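Local coordinates for probable ABC transporter phosphite binding protein PhnD1 (Prochlorococcus marinus str. MIT 9301, PDB 5LQ5) that binds inorganic phosphite strongly, and methylphosphonate and phosphate only very weakly, probably as the solute-binding component of an ABC transporter, at residues K112-N116 against L117-F121; K145-G149 against K150-F154; K224-K227 against S228-N232. One frame throughout, in Å; residues are numbered along the deposited sequence. Where two conformers were deposited one is given.

All three contacts are local, each within one unbroken run of chain, and they follow one another in series with no nesting or crossing. Contact 1 closes a tight turn that leads into strand 119-121. After helix 127-139, contact 2 closes a second turn before strand 153-154, which lies parallel to strand 119-121 at the edge of the five-stranded sheet. The two touch: Asn116 N probably bonds to His146 O between the turns, and Phe121 N probably bonds to Gly153 O between the strands. Contact 3 closes no loop but lies within helix 222-231, beside the six-stranded sheet; its centre is about 43 Å from that of contact 1, on the opposite side of the chain's centre.

Contact 1: K112-N116 against L117-F121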
ATOM      1  N   LYS A 112      13.664   7.486 -19.291  1.00 26.29           N
ATOM      2  CA  LYS A 112      13.915   6.976 -20.654  1.00 27.43           C
ATOM      3  C   LYS A 112      14.982   5.883 -20.723  1.00 24.25           C
ATOM      4  O   LYS A 112      14.961   5.044 -21.641  1.00 27.02           O
ATOM      5  CB  LYS A 112      14.284   8.121 -21.633  1.00 35.98           C
ATOM      6  CG  LYS A 112      13.087   8.708 -22.360  1.00118.82           C
ATOM      7  CD  LYS A 112      13.414  10.022 -23.058  1.00121.61           C
ATOM      8  CE  LYS A 112      12.672  10.179 -24.382  1.00 91.31           C
ATOM      9  NZ  LYS A 112      11.221   9.838 -24.334  1.00 86.59           N
ATOM     10  N   LYS A 113      15.906   5.892 -19.766  1.00 25.99           N
ATOM     11  CA  LYS A 113      16.964   4.846 -19.683  1.00 26.54           C
ATOM     12  C   LYS A 113      16.386   3.439 -19.373  1.00 27.77           C
ATOM     13  O   LYS A 113      17.055   2.428 -19.504  1.00 26.51           O
ATOM     14  CB  LYS A 113      18.046   5.231 -18.666  1.00 28.37           C
ATOM     15  CG  LYS A 113      18.878   6.445 -19.086  1.00 36.70           C
ATOM     16  CD  LYS A 113      19.834   6.883 -17.997  1.00 63.88           C
ATOM     17  CE  LYS A 113      20.309   8.323 -18.155  1.00 57.52           C
ATOM     18  NZ  LYS A 113      21.262   8.735 -17.076  1.00 51.95           N
ATOM     19  N   LEU A 114      15.109   3.381 -18.998  1.00 26.21           N
ATOM     20  CA  LEU A 114      14.460   2.080 -18.732  1.00 21.63           C
ATOM     21  C   LEU A 114      13.833   1.402 -19.934  1.00 21.80           C
ATOM     22  O   LEU A 114      13.379   0.244 -19.873  1.00 24.42           O
ATOM     23  CB  LEU A 114      13.471   2.212 -17.582  1.00 23.43           C
ATOM     24  CG  LEU A 114      14.084   2.727 -16.273  1.00 22.02           C
ATOM     25  CD1 LEU A 114      13.015   2.866 -15.205  1.00 24.18           C
ATOM     26  CD2 LEU A 114      15.217   1.849 -15.745  1.00 24.22           C
ATOM     27  N   LYS A 115      13.790   2.118 -21.043  1.00 22.90           N
ATOM     28  CA  LYS A 115      13.283   1.542 -22.292  1.00 24.32           C
ATOM     29  C   LYS A 115      14.130   0.319 -22.708  1.00 24.19           C
ATOM     30  O   LYS A 115      15.338   0.288 -22.483  1.00 27.07           O
ATOM     31  CB  LYS A 115      13.280   2.592 -23.401  1.00 27.77           C
ATOM     32  CG  LYS A 115      12.272   3.714 -23.227  1.00 25.40           C
ATOM     33  CD  LYS A 115      12.278   4.583 -24.483  1.00 31.40           C
ATOM     34  CE  LYS A 115      11.064   5.474 -24.616  1.00 37.81           C
ATOM     35  NZ  LYS A 115      10.983   5.959 -26.015  1.00 54.76           N
ATOM     36  N   ASN A 116      13.457  -0.673 -23.300  1.00 23.67           N
ATOM     37  CA  ASN A 116      14.082  -1.931 -23.758  1.00 23.89           C
ATOM     38  C   ASN A 116      14.715  -2.750 -22.626  1.00 24.23           C
ATOM     39  O   ASN A 116      15.612  -3.562 -22.855  1.00 28.29           O
ATOM     40  CB  ASN A 116      15.078  -1.695 -24.911  1.00 26.01           C
ATOM     41  CG  ASN A 116      15.331  -2.965 -25.762  1.00 30.96           C
ATOM     42  OD1 ASN A 116      14.407  -3.766 -26.063  1.00 30.66           O
ATOM     43  ND2 ASN A 116      16.597  -3.146 -26.172  1.00 36.45           N
ATOM     44  N   LEU A 117      14.248  -2.521 -21.391  1.00 23.56           N
ATOM     45  CA  LEU A 117      14.625  -3.363 -20.253  1.00 22.88           C
ATOM     46  C   LEU A 117      13.421  -4.191 -19.865  1.00 21.26           C
ATOM     47  O   LEU A 117      12.273  -3.858 -20.211  1.00 22.56           O
ATOM     48  CB  LEU A 117      15.092  -2.537 -19.059  1.00 25.19           C
ATOM     49  CG  LEU A 117      16.373  -1.714 -19.245  1.00 29.54           C
ATOM     50  CD1 LEU A 117      16.693  -0.981 -17.947  1.00 28.99           C
ATOM     51  CD2 LEU A 117      17.541  -2.595 -19.652  1.00 33.61           C
ATOM     52  N   ARG A 118      13.683  -5.263 -19.133  1.00 19.78           N
ATOM     53  CA  ARG A 118      12.634  -6.075 -18.520  1.00 20.44           C
ATOM     54  C   ARG A 118      12.197  -5.380 -17.222  1.00 20.14           C
ATOM     55  O   ARG A 118      13.005  -5.203 -16.298  1.00 19.74           O
ATOM     56  CB  ARG A 118      13.134  -7.486 -18.247  0.50 22.07           C
ATOM     57  CG  ARG A 118      13.518  -8.256 -19.502  0.50 28.81           C
ATOM     58  CD  ARG A 118      14.275  -9.532 -19.161  0.50 34.56           C
ATOM     59  NE  ARG A 118      15.404  -9.206 -18.297  0.50 30.12           N
ATOM     60  CZ  ARG A 118      15.990 -10.059 -17.469  0.50 39.24           C
ATOM     61  NH1 ARG A 118      15.578 -11.293 -17.407  0.50 37.59           N
ATOM     62  NH2 ARG A 118      16.976  -9.666 -16.698  0.50 33.13           N
ATOM     63  N   PHE A 119      10.949  -4.929 -17.173  1.00 19.69           N
ATOM     64  CA  PHE A 119      10.466  -4.045 -16.083  1.00 19.07           C
ATOM     65  C   PHE A 119       9.262  -4.698 -15.408  1.00 15.92           C
ATOM     66  O   PHE A 119       8.373  -5.233 -16.075  1.00 17.70           O
ATOM     67  CB  PHE A 119      10.065  -2.657 -16.616  1.00 19.23           C
ATOM     68  CG  PHE A 119       9.672  -1.705 -15.546  1.00 17.24           C
ATOM     69  CD1 PHE A 119      10.626  -0.920 -14.925  1.00 21.21           C
ATOM     70  CD2 PHE A 119       8.376  -1.667 -15.075  1.00 19.05           C
ATOM     71  CE1 PHE A 119      10.290  -0.064 -13.879  1.00 21.59           C
ATOM     72  CE2 PHE A 119       8.020  -0.814 -14.050  1.00 22.25           C
ATOM     73  CZ  PHE A 119       8.973  -0.031 -13.432  1.00 21.82           C
ATOM     74  N   THR A 120       9.256  -4.670 -14.077  1.00 14.44           N
ATOM     75  CA  THR A 120       8.079  -5.125 -13.303  1.00 15.42           C
ATOM     76  C   THR A 120       7.549  -4.027 -12.356  1.00 15.72           C
ATOM     77  O   THR A 120       8.292  -3.366 -11.642  1.00 17.01           O
ATOM     78  CB  THR A 120       8.320  -6.417 -12.521  1.00 17.22           C
ATOM     79  OG1 THR A 120       7.071  -6.911 -11.998  1.00 16.77           O
ATOM     80  CG2 THR A 120       9.328  -6.259 -11.382  1.00 19.69           C
ATOM     81  N   PHE A 121       6.247  -3.877 -12.372  1.00 15.84           N
ATOM     82  CA  PHE A 121       5.505  -3.179 -11.371  1.00 16.05           C
ATOM     83  C   PHE A 121       5.159  -4.143 -10.234  1.00 16.02           C
ATOM     84  O   PHE A 121       5.420  -5.355 -10.288  1.00 14.87           O
ATOM     85  CB  PHE A 121       4.176  -2.698 -11.966  1.00 16.43           C
ATOM     86  CG  PHE A 121       4.303  -1.642 -13.044  1.00 16.62           C
ATOM     87  CD1 PHE A 121       4.663  -0.340 -12.741  1.00 17.33           C
ATOM     88  CD2 PHE A 121       4.042  -1.955 -14.350  1.00 20.72           C
ATOM     89  CE1 PHE A 121       4.711   0.618 -13.724  1.00 17.10           C
ATOM     90  CE2 PHE A 121       4.125  -1.008 -15.334  1.00 23.84           C
ATOM     91  CZ  PHE A 121       4.460   0.262 -15.023  1.00 19.24           C
TER
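Leu117 folds back onto Leu114 across a type II beta turn that runs from one to the other. Leu117 N donates to Leu114 O over 3.3 Å, a somewhat bent bond (N-H...O 141°) whose donor stands above the carbonyl plane. The same oxygen also touches the side chain, with Leu117 CB 3.4 Å from Leu114 O. Because CG of Leu117 sits beside its own backbone N (chi1 -64°), the branch swings back over the turn. Its CD1 reaches 3.9 Å from Leu114 CD2, the two leucines meeting at a slant, while Leu117 CD2 lies 3.9 Å from Asn116 O. The other methyl of Leu114 leans obliquely on a ring, CD1 being 4.2 Å from Phe119 CE1. Asn116 takes the positive phi (62°) of the third turn position and its first side-chain bond points away from Leu117, though CB stays against Leu117 N; OD1 accepts a hydrogen bond from Lys148 NZ. Leu114 and Phe119 both also pack on Phe94 of strand 92-97 and Ala172 of strand 172-176. One bent backbone bond thus closes the turn, the leucine methyls and Phe119 join it to the sheet, and the side-chain oxygen of Asn116 bonds to Lys148 of the neighbouring turn.

Contact 2: K145-G149 against K150-F154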
ATOM      1  N   LYS A 145       4.604  -0.481 -23.638  1.00 24.98           N
ATOM      2  CA  LYS A 145       5.040  -1.076 -24.900  1.00 27.48           C
ATOM      3  C   LYS A 145       6.542  -0.893 -25.229  1.00 25.57           C
ATOM      4  O   LYS A 145       7.076  -1.573 -26.080  1.00 27.31           O
ATOM      5  CB  LYS A 145       4.208  -0.537 -26.052  1.00 31.11           C
ATOM      6  CG  LYS A 145       4.467   0.938 -26.327  1.00 33.10           C
ATOM      7  CD  LYS A 145       3.634   1.400 -27.493  1.00 36.07           C
ATOM      8  CE  LYS A 145       4.019   2.815 -27.840  1.00 38.89           C
ATOM      9  NZ  LYS A 145       2.904   3.417 -28.623  1.00 55.80           N
ATOM     10  N   HIS A 146       7.199   0.026 -24.538  1.00 22.04           N
ATOM     11  CA  HIS A 146       8.646   0.286 -24.725  1.00 24.70           C
ATOM     12  C   HIS A 146       9.566  -0.654 -23.972  1.00 27.06           C
ATOM     13  O   HIS A 146      10.772  -0.638 -24.169  1.00 25.18           O
ATOM     14  CB  HIS A 146       8.993   1.709 -24.338  1.00 24.96           C
ATOM     15  CG  HIS A 146       8.328   2.734 -25.205  1.00 26.42           C
ATOM     16  ND1 HIS A 146       7.771   3.885 -24.703  1.00 29.96           N
ATOM     17  CD2 HIS A 146       8.113   2.771 -26.544  1.00 35.27           C
ATOM     18  CE1 HIS A 146       7.259   4.601 -25.689  1.00 35.82           C
ATOM     19  NE2 HIS A 146       7.442   3.940 -26.817  1.00 41.62           N
ATOM     20  N   PHE A 147       9.012  -1.410 -23.048  1.00 23.68           N
ATOM     21  CA  PHE A 147       9.798  -2.387 -22.319  1.00 24.94           C
ATOM     22  C   PHE A 147      10.088  -3.611 -23.166  1.00 27.05           C
ATOM     23  O   PHE A 147       9.387  -3.879 -24.148  1.00 25.29           O
ATOM     24  CB  PHE A 147       9.103  -2.758 -21.013  1.00 20.08           C
ATOM     25  CG  PHE A 147       8.978  -1.599 -20.025  1.00 20.31           C
ATOM     26  CD1 PHE A 147      10.065  -0.793 -19.706  1.00 20.98           C
ATOM     27  CD2 PHE A 147       7.775  -1.351 -19.380  1.00 18.92           C
ATOM     28  CE1 PHE A 147       9.950   0.238 -18.794  1.00 22.81           C
ATOM     29  CE2 PHE A 147       7.663  -0.337 -18.454  1.00 22.87           C
ATOM     30  CZ  PHE A 147       8.746   0.462 -18.163  1.00 24.17           C
ATOM     31  N   LYS A 148      11.135  -4.332 -22.765  1.00 25.59           N
ATOM     32  CA  LYS A 148      11.496  -5.627 -23.362  1.00 29.70           C
ATOM     33  C   LYS A 148      10.244  -6.524 -23.311  1.00 31.79           C
ATOM     34  O   LYS A 148       9.609  -6.679 -22.255  1.00 37.20           O
ATOM     35  CB  LYS A 148      12.731  -6.235 -22.637  1.00 36.65           C
ATOM     36  CG  LYS A 148      13.328  -7.501 -23.247  1.00 48.03           C
ATOM     37  CD  LYS A 148      14.003  -7.242 -24.579  1.00 45.37           C
ATOM     38  CE  LYS A 148      15.398  -6.669 -24.444  1.00 41.99           C
ATOM     39  NZ  LYS A 148      15.964  -6.372 -25.796  1.00 43.66           N
ATOM     40  N   GLY A 149       9.850  -7.067 -24.462  1.00 34.03           N
ATOM     41  CA  GLY A 149       8.611  -7.863 -24.565  1.00 31.56           C
ATOM     42  C   GLY A 149       7.304  -7.097 -24.774  1.00 26.87           C
ATOM     43  O   GLY A 149       6.242  -7.698 -24.902  1.00 38.32           O
ATOM     44  N   LYS A 150       7.404  -5.773 -24.849  1.00 25.13           N
ATOM     45  CA  LYS A 150       6.270  -4.815 -25.020  1.00 26.28           C
ATOM     46  C   LYS A 150       5.212  -4.984 -23.923  1.00 26.20           C
ATOM     47  O   LYS A 150       4.010  -4.716 -24.093  1.00 29.32           O
ATOM     48  CB  LYS A 150       5.667  -4.890 -26.439  1.00 33.01           C
ATOM     49  CG  LYS A 150       6.731  -5.006 -27.538  1.00 50.37           C
ATOM     50  CD  LYS A 150       6.490  -4.099 -28.731  1.00 58.04           C
ATOM     51  CE  LYS A 150       7.676  -4.167 -29.691  1.00 58.09           C
ATOM     52  NZ  LYS A 150       7.716  -3.009 -30.623  1.00112.30           N
ATOM     53  N   LYS A 151       5.700  -5.402 -22.765  1.00 23.07           N
ATOM     54  CA  LYS A 151       4.842  -5.616 -21.603  1.00 23.72           C
ATOM     55  C   LYS A 151       5.649  -5.404 -20.337  1.00 22.91           C
ATOM     56  O   LYS A 151       6.854  -5.355 -20.357  1.00 24.18           O
ATOM     57  CB  LYS A 151       4.185  -6.998 -21.621  1.00 37.99           C
ATOM     58  CG  LYS A 151       5.130  -8.154 -21.463  1.00 98.06           C
ATOM     59  CD  LYS A 151       4.416  -9.469 -21.704  1.00112.49           C
ATOM     60  CE  LYS A 151       5.086 -10.573 -20.905  1.00 99.04           C
ATOM     61  NZ  LYS A 151       4.533 -11.927 -21.162  1.00 93.01           N
ATOM     62  N   ALA A 152       4.923  -5.219 -19.242  1.00 21.79           N
ATOM     63  CA  ALA A 152       5.523  -5.094 -17.921  1.00 21.29           C
ATOM     64  C   ALA A 152       5.031  -6.221 -17.073  1.00 20.10           C
ATOM     65  O   ALA A 152       3.874  -6.686 -17.189  1.00 21.81           O
ATOM     66  CB  ALA A 152       5.138  -3.774 -17.284  1.00 22.67           C
ATOM     67  N   GLY A 153       5.876  -6.621 -16.140  1.00 19.20           N
ATOM     68  CA  GLY A 153       5.429  -7.565 -15.091  1.00 16.51           C
ATOM     69  C   GLY A 153       4.557  -6.843 -14.035  1.00 18.26           C
ATOM     70  O   GLY A 153       4.610  -5.612 -13.895  1.00 15.75           O
ATOM     71  N   PHE A 154       3.746  -7.619 -13.328  1.00 17.06           N
ATOM     72  CA  PHE A 154       2.980  -7.188 -12.152  1.00 15.98           C
ATOM     73  C   PHE A 154       3.233  -8.249 -11.088  1.00 17.91           C
ATOM     74  O   PHE A 154       2.711  -9.353 -11.148  1.00 20.71           O
ATOM     75  CB  PHE A 154       1.506  -7.018 -12.461  1.00 16.47           C
ATOM     76  CG  PHE A 154       1.239  -6.011 -13.559  1.00 16.66           C
ATOM     77  CD1 PHE A 154       1.189  -4.659 -13.303  1.00 17.58           C
ATOM     78  CD2 PHE A 154       1.038  -6.427 -14.877  1.00 21.66           C
ATOM     79  CE1 PHE A 154       0.953  -3.742 -14.297  1.00 18.31           C
ATOM     80  CE2 PHE A 154       0.795  -5.502 -15.867  1.00 22.67           C
ATOM     81  CZ  PHE A 154       0.761  -4.163 -15.588  1.00 23.56           C
TER
HETATM   82  O   HOH W   1       9.332  -6.014 -19.426  1.00 23.86           O
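With CG placed opposite its own carbonyl carbon (chi1 -64°), Phe147 turns its side chain against Lys151 and Ala152: CB comes to 3.5 Å from Lys151 O, and CD2 to 4.1 Å from Ala152 CB, the methyl meeting the ring obliquely. In Lys150, chi1 (-42°) sets CG anti to the carbonyl carbon and a bend at chi2 turns CD, both atoms lying 3.7 Å from Lys145 O. That carbonyl also receives a CA-H...O contact, with Lys150 CA 3.5 Å from Lys145 O. Between these groups the chain reverses through Lys148 and Gly149, whose backbone angles are those of a type II turn; at those of Gly149 a CB would be pushed into the carbonyl O of Lys148, which calls for glycine. The turn is closed by Lys150 N, which donates to Phe147 O over 2.8 Å with an N-H...O angle of 145°. Past it, Lys151 CG rests 3.6 Å from Gly149 O. One water bridges two carbonyls, its O 2.9 Å from Lys148 O and 2.7 Å from Lys151 O, donating to both. The chemistry is therefore divided: backbone and water bonds hold the reversal, Lys150 and Lys151 lie along it by their aliphatic carbons, and Phe147 is the buried residue, its ring stacked with Phe119 of strand 119-121 and touching Leu137 of helix 127-139.

Contact 3: K224-K227 against S228-N232; sequences KELK and SVILN
Lys227 and Leu231, one helical turn apart, lie side by side and point the same way, as do Leu226 and Ile230 on the adjoining flank. In the first pair the extended lysine runs past the leucine branch, with Lys227 CG 3.7 Å and Lys227 CE 3.9 Å from Leu231 CD1. The two chains start differently: Lys227 has CG anti to its backbone N (chi1 -179°), whereas Leu231 has CG beside its backbone N (chi1 -66°), a choice that leans the leucine back toward the preceding turn. In the second pair the two side chains run alongside and touch through their terminal methyls, Leu226 CD1 being 4.1 Å from Ile230 CD1. CG2 of Val229, anti to the carbonyl carbon, presses on the preceding turn's backbone, 3.3 Å from Glu225 O.

Four successive backbone bonds keep these side chains in step. Ser228 N donates to Lys224 O at 3.0 Å, Val229 N to Glu225 O at 2.9 Å, Ile230 N to Leu226 O at 3.2 Å and Leu231 N to Lys227 O at 2.9 Å. The last is the straightest, at 166°, and its donor lies nearly in line with the carbonyl bond. Asn232 N adds weak bonds to Ser228 O and Val229 O.

Leu226 packs on Leu30 and Leu34 of helix 16-34, Val229 on Gln33, and Ile230 on Ile81 and Ala82 of strand 79-84. Leu226, Val229 and Ile230 are thus the buried side of the segment, while Lys224 faces solvent. Apolar positions three and four residues apart, with i to i+4 backbone bonds, are typical of an amphipathic alpha helix lying against the sheet and a neighbouring helix in a lobe of a periplasmic binding protein.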
ATOM      1  N   LYS A 224     -16.972   6.152  16.043  1.00 30.36           N
ATOM      2  CA  LYS A 224     -16.233   7.218  16.714  1.00 30.37           C
ATOM      3  C   LYS A 224     -15.168   6.682  17.702  1.00 24.58           C
ATOM      4  O   LYS A 224     -14.045   7.173  17.729  1.00 30.42           O
ATOM      5  CB  LYS A 224     -17.189   8.191  17.425  1.00 36.28           C
ATOM      6  CG  LYS A 224     -16.511   9.491  17.841  1.00 55.44           C
ATOM      7  CD  LYS A 224     -17.403  10.703  17.618  1.00121.39           C
ATOM      8  CE  LYS A 224     -17.491  11.073  16.143  1.00138.92           C
ATOM      9  NZ  LYS A 224     -18.277  12.315  15.914  1.00 96.93           N
ATOM     10  N   GLU A 225     -15.538   5.661  18.474  1.00 25.12           N
ATOM     11  CA  GLU A 225     -14.630   5.018  19.462  1.00 27.65           C
ATOM     12  C   GLU A 225     -13.460   4.328  18.726  1.00 25.34           C
ATOM     13  O   GLU A 225     -12.288   4.450  19.102  1.00 25.25           O
ATOM     14  CB  GLU A 225     -15.384   3.988  20.301  1.00 34.91           C
ATOM     15  CG  GLU A 225     -14.587   3.430  21.483  1.00 63.26           C
ATOM     16  CD  GLU A 225     -15.275   2.279  22.208  1.00138.02           C
ATOM     17  OE1 GLU A 225     -16.309   1.754  21.724  1.00 79.97           O
ATOM     18  OE2 GLU A 225     -14.747   1.880  23.265  1.00112.83           O
ATOM     19  N   LEU A 226     -13.801   3.609  17.662  1.00 22.54           N
ATOM     20  CA  LEU A 226     -12.801   2.934  16.810  1.00 24.96           C
ATOM     21  C   LEU A 226     -11.768   3.921  16.227  1.00 20.79           C
ATOM     22  O   LEU A 226     -10.552   3.716  16.298  1.00 23.54           O
ATOM     23  CB  LEU A 226     -13.535   2.176  15.678  1.00 22.19           C
ATOM     24  CG  LEU A 226     -12.664   1.547  14.567  1.00 25.76           C
ATOM     25  CD1 LEU A 226     -11.733   0.513  15.148  1.00 30.23           C
ATOM     26  CD2 LEU A 226     -13.528   0.926  13.491  1.00 28.00           C
ATOM     27  N   LYS A 227     -12.267   5.010  15.682  1.00 23.55           N
ATOM     28  CA  LYS A 227     -11.399   6.046  15.121  1.00 25.18           C
ATOM     29  C   LYS A 227     -10.477   6.620  16.214  1.00 24.06           C
ATOM     30  O   LYS A 227      -9.260   6.764  16.040  1.00 24.59           O
ATOM     31  CB  LYS A 227     -12.262   7.108  14.470  1.00 30.06           C
ATOM     32  CG  LYS A 227     -11.508   8.233  13.834  1.00 29.76           C
ATOM     33  CD  LYS A 227     -12.455   9.132  13.045  1.00 34.56           C
ATOM     34  CE  LYS A 227     -11.766  10.416  12.648  1.00 45.85           C
ATOM     35  NZ  LYS A 227     -12.607  11.231  11.715  1.00 46.71           N
ATOM     36  N   SER A 228     -11.074   6.868  17.372  1.00 25.36           N
ATOM     37  CA  SER A 228     -10.353   7.369  18.555  1.00 24.55           C
ATOM     38  C   SER A 228      -9.222   6.441  18.998  1.00 25.70           C
ATOM     39  O   SER A 228      -8.106   6.882  19.242  1.00 26.55           O
ATOM     40  CB  SER A 228     -11.337   7.595  19.708  1.00 35.52           C
ATOM     41  OG  SER A 228     -10.741   8.376  20.718  1.00 47.43           O
ATOM     42  N   VAL A 229      -9.504   5.150  19.054  1.00 25.64           N
ATOM     43  CA  VAL A 229      -8.473   4.172  19.445  1.00 27.43           C
ATOM     44  C   VAL A 229      -7.280   4.236  18.496  1.00 24.47           C
ATOM     45  O   VAL A 229      -6.127   4.272  18.906  1.00 27.12           O
ATOM     46  CB  VAL A 229      -9.041   2.736  19.511  1.00 28.35           C
ATOM     47  CG1 VAL A 229      -7.958   1.665  19.600  1.00 30.60           C
ATOM     48  CG2 VAL A 229     -10.016   2.626  20.676  1.00 33.17           C
ATOM     49  N   ILE A 230      -7.572   4.271  17.208  1.00 24.87           N
ATOM     50  CA  ILE A 230      -6.494   4.261  16.198  1.00 24.71           C
ATOM     51  C   ILE A 230      -5.688   5.581  16.262  1.00 25.61           C
ATOM     52  O   ILE A 230      -4.460   5.574  16.246  1.00 25.94           O
ATOM     53  CB  ILE A 230      -7.065   3.987  14.784  1.00 24.01           C
ATOM     54  CG1 ILE A 230      -7.659   2.552  14.708  1.00 23.56           C
ATOM     55  CG2 ILE A 230      -5.994   4.190  13.716  1.00 26.59           C
ATOM     56  CD1 ILE A 230      -8.446   2.254  13.434  1.00 22.24           C
ATOM     57  N   LEU A 231      -6.388   6.705  16.361  1.00 23.21           N
ATOM     58  CA  LEU A 231      -5.728   8.009  16.424  1.00 25.90           C
ATOM     59  C   LEU A 231      -4.952   8.240  17.731  1.00 28.82           C
ATOM     60  O   LEU A 231      -4.037   9.062  17.780  1.00 31.70           O
ATOM     61  CB  LEU A 231      -6.753   9.128  16.226  1.00 28.15           C
ATOM     62  CG  LEU A 231      -7.399   9.196  14.847  1.00 32.86           C
ATOM     63  CD1 LEU A 231      -8.524  10.231  14.861  1.00 30.69           C
ATOM     64  CD2 LEU A 231      -6.388   9.515  13.767  1.00 30.24           C
ATOM     65  N   ASN A 232      -5.327   7.522  18.776  1.00 30.18           N
ATOM     66  CA  ASN A 232      -4.703   7.725  20.103  1.00 30.78           C
ATOM     67  C   ASN A 232      -3.597   6.721  20.433  1.00 33.17           C
ATOM     68  O   ASN A 232      -3.028   6.763  21.523  1.00 34.41           O
ATOM     69  CB  ASN A 232      -5.754   7.749  21.213  1.00 30.85           C
ATOM     70  CG  ASN A 232      -6.616   9.006  21.179  1.00 34.08           C
ATOM     71  OD1 ASN A 232      -6.140  10.080  20.896  1.00 41.95           O
ATOM     72  ND2 ASN A 232      -7.880   8.864  21.529  1.00 48.35           N
TER